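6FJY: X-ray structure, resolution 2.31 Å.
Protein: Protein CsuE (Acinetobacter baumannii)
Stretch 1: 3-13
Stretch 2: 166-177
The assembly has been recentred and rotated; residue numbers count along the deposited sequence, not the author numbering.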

# COMPACT_ATOMS: atom_id res chain seq x y z
N SER D 3 28.53 1.26 17.24
CA SER D 3 27.67 2.16 18.00
C SER D 3 26.35 1.48 18.33
O SER D 3 25.90 0.57 17.63
CB SER D 3 27.37 3.45 17.24
OG SER D 3 26.41 3.21 16.22
N VAL D 4 25.72 1.97 19.38
CA VAL D 4 24.49 1.43 19.92
C VAL D 4 23.42 2.51 19.89
O VAL D 4 23.65 3.65 20.30
CB VAL D 4 24.69 0.89 21.35
CG1 VAL D 4 23.49 1.18 22.20
CG2 VAL D 4 24.97 -0.59 21.31
N SER D 5 22.23 2.13 19.41
CA SER D 5 21.14 3.06 19.14
C SER D 5 20.29 3.25 20.40
O SER D 5 19.62 2.32 20.85
CB SER D 5 20.29 2.53 17.99
OG SER D 5 19.19 3.38 17.76
N ALA D 6 20.30 4.47 20.93
CA ALA D 6 19.55 4.78 22.15
C ALA D 6 18.07 5.03 21.89
O ALA D 6 17.28 5.00 22.84
CB ALA D 6 20.16 6.01 22.83
N SER D 7 17.67 5.26 20.64
CA SER D 7 16.29 5.54 20.30
C SER D 7 16.06 5.12 18.85
O SER D 7 16.94 4.54 18.21
CB SER D 7 15.97 7.01 20.55
OG SER D 7 17.17 7.76 20.65
N GLY D 8 14.87 5.42 18.32
CA GLY D 8 14.57 5.15 16.92
C GLY D 8 13.41 4.21 16.67
O GLY D 8 13.04 3.41 17.54
N THR D 9 12.83 4.27 15.47
CA THR D 9 11.69 3.45 15.10
C THR D 9 11.97 2.69 13.82
O THR D 9 12.42 3.26 12.82
CB THR D 9 10.42 4.29 14.92
OG1 THR D 9 9.39 3.47 14.35
CG2 THR D 9 10.67 5.49 14.02
N SER D 10 11.70 1.39 13.84
CA SER D 10 11.74 0.55 12.66
C SER D 10 10.31 0.16 12.32
O SER D 10 9.62 -0.47 13.14
CB SER D 10 12.60 -0.69 12.90
OG SER D 10 13.80 -0.37 13.58
N SER D 11 9.85 0.54 11.13
CA SER D 11 8.52 0.17 10.67
C SER D 11 8.63 -0.78 9.49
O SER D 11 9.63 -0.81 8.77
CB SER D 11 7.70 1.39 10.27
OG SER D 11 8.26 2.02 9.14
N ILE D 12 7.58 -1.58 9.31
CA ILE D 12 7.42 -2.44 8.15
C ILE D 12 5.96 -2.35 7.72
O ILE D 12 5.07 -2.08 8.54
CB ILE D 12 7.83 -3.90 8.45
CG1 ILE D 12 6.79 -4.59 9.33
CG2 ILE D 12 9.20 -3.97 9.13
CD1 ILE D 12 6.98 -6.08 9.45
N SER D 13 5.72 -2.58 6.43
CA SER D 13 4.38 -2.45 5.87
C SER D 13 4.04 -3.68 5.04
O SER D 13 4.87 -4.18 4.28
CB SER D 13 4.25 -1.19 5.01
OG SER D 13 4.33 -0.03 5.83
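Stretch 2, residues 166-177: GADSLGSLSITV

How does stretch 2 run against stretch 1? It is extended almost throughout, a strand from Ala167 to Val177, and it lies beside strand 9-13 in the same direction: the N-to-C axes are 21° apart, with a signed crossing angle of -21°, and approach to 4.7 Å. The chain is thus paired with itself in parallel register, although any two residues that touch are at least 162 positions apart in sequence.

What happens before that pairing begins? Val4 points toward stretch 2 and packs its CG2 4.0 Å from Ala167 CB, while its CG1 comes within 3.0 Å of Asp168 O. Next, Ser5 O accepts a hydrogen bond from Leu170 N at 2.7 Å. The loop then bulges: Ala6 and Ser7 turn their CA-to-CB bonds away, yet Ala6 O still lies 3.2 Å from Leu170 CB. The register slips by one residue here, for Ala6 has its CA nearest that of Leu170, whereas Gly8 is level with Gly171.

Where does the regular ladder start? It starts with the bridge of Thr9 to Ser172, CA to CA 4.5 Å, after Gly8 O, at backbone angles that call for glycine, has accepted the bond from Ser172 N at 2.7 Å. Ser10 then turns both its N and its O to stretch 2, straddling Leu173: Ser10 N donates to Ser172 O at 2.8 Å, and Ser10 O accepts from Ser174 N at 3.0 Å.

Which side chains share a face of the sheet? Ser11 lies with Ser174 on the face of Thr9 and Ser172. Ile12 lies with Ile175 on the face of Ser10 and Leu173, and Ile12 CG1 meets Ile175 CG1 at 3.8 Å in an apolar contact. Its backbone repeats the pattern of Ser10, with Ile12 N to Ser174 O at 3.1 Å and Thr176 N to Ile12 O at 2.8 Å. Ser13 returns to the face of Thr9 and Ser11, where Ser13 OG sits 3.5 Å from Thr176 CB.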

# COMPACT_ATOMS: atom_id res chain seq x y z
N GLY D 166 28.43 -4.06 29.29
CA GLY D 166 27.52 -4.04 28.17
C GLY D 166 27.07 -2.66 27.76
O GLY D 166 27.38 -1.64 28.39
N ALA D 167 26.32 -2.62 26.65
CA ALA D 167 25.77 -1.39 26.10
C ALA D 167 24.35 -1.65 25.61
O ALA D 167 24.10 -2.65 24.93
CB ALA D 167 26.62 -0.85 24.96
N ASP D 168 23.44 -0.74 25.94
CA ASP D 168 22.01 -0.95 25.76
C ASP D 168 21.50 -0.18 24.56
O ASP D 168 21.64 1.05 24.50
CB ASP D 168 21.26 -0.54 27.03
CG ASP D 168 21.71 -1.32 28.23
OD1 ASP D 168 22.11 -2.49 28.05
OD2 ASP D 168 21.66 -0.77 29.35
N SER D 169 20.89 -0.89 23.62
CA SER D 169 20.16 -0.30 22.51
C SER D 169 18.67 -0.27 22.83
O SER D 169 18.17 -1.03 23.67
CB SER D 169 20.40 -1.07 21.20
OG SER D 169 19.80 -2.35 21.21
N LEU D 170 17.96 0.62 22.15
CA LEU D 170 16.55 0.87 22.39
C LEU D 170 15.92 1.29 21.07
O LEU D 170 16.39 2.25 20.44
CB LEU D 170 16.33 1.96 23.45
CG LEU D 170 15.03 2.04 24.26
CD1 LEU D 170 14.99 3.35 25.07
CD2 LEU D 170 13.77 1.87 23.43
N GLY D 171 14.88 0.59 20.66
CA GLY D 171 14.14 0.99 19.47
C GLY D 171 12.69 0.60 19.59
O GLY D 171 12.32 -0.30 20.34
N SER D 172 11.86 1.31 18.82
CA SER D 172 10.44 1.03 18.71
C SER D 172 10.17 0.30 17.40
O SER D 172 10.67 0.69 16.35
CB SER D 172 9.63 2.32 18.77
OG SER D 172 8.27 2.05 18.46
N LEU D 173 9.36 -0.75 17.48
CA LEU D 173 8.98 -1.54 16.32
C LEU D 173 7.51 -1.28 16.01
O LEU D 173 6.67 -1.24 16.92
CB LEU D 173 9.21 -3.03 16.56
CG LEU D 173 10.61 -3.65 16.41
CD1 LEU D 173 11.69 -2.83 17.10
CD2 LEU D 173 10.59 -5.06 16.96
N SER D 174 7.21 -1.09 14.73
CA SER D 174 5.86 -0.81 14.28
C SER D 174 5.58 -1.58 13.00
O SER D 174 6.49 -1.84 12.20
CB SER D 174 5.64 0.69 14.06
OG SER D 174 4.28 0.96 13.77
N ILE D 175 4.32 -1.95 12.82
CA ILE D 175 3.85 -2.69 11.65
C ILE D 175 2.62 -1.98 11.11
O ILE D 175 1.65 -1.77 11.85
CB ILE D 175 3.51 -4.15 11.99
CG1 ILE D 175 4.74 -4.90 12.48
CG2 ILE D 175 2.87 -4.87 10.78
CD1 ILE D 175 4.43 -6.28 13.04
N THR D 176 2.66 -1.61 9.84
CA THR D 176 1.55 -0.91 9.19
C THR D 176 0.87 -1.88 8.22
O THR D 176 1.45 -2.27 7.21
CB THR D 176 2.04 0.34 8.46
OG1 THR D 176 2.63 1.25 9.40
CG2 THR D 176 0.88 1.03 7.76
N VAL D 177 -0.36 -2.24 8.55
CA VAL D 177 -1.20 -3.09 7.72
C VAL D 177 -1.93 -2.19 6.73
O VAL D 177 -2.61 -1.24 7.14
CB VAL D 177 -2.18 -3.89 8.58
CG1 VAL D 177 -2.93 -4.89 7.75
CG2 VAL D 177 -1.44 -4.57 9.74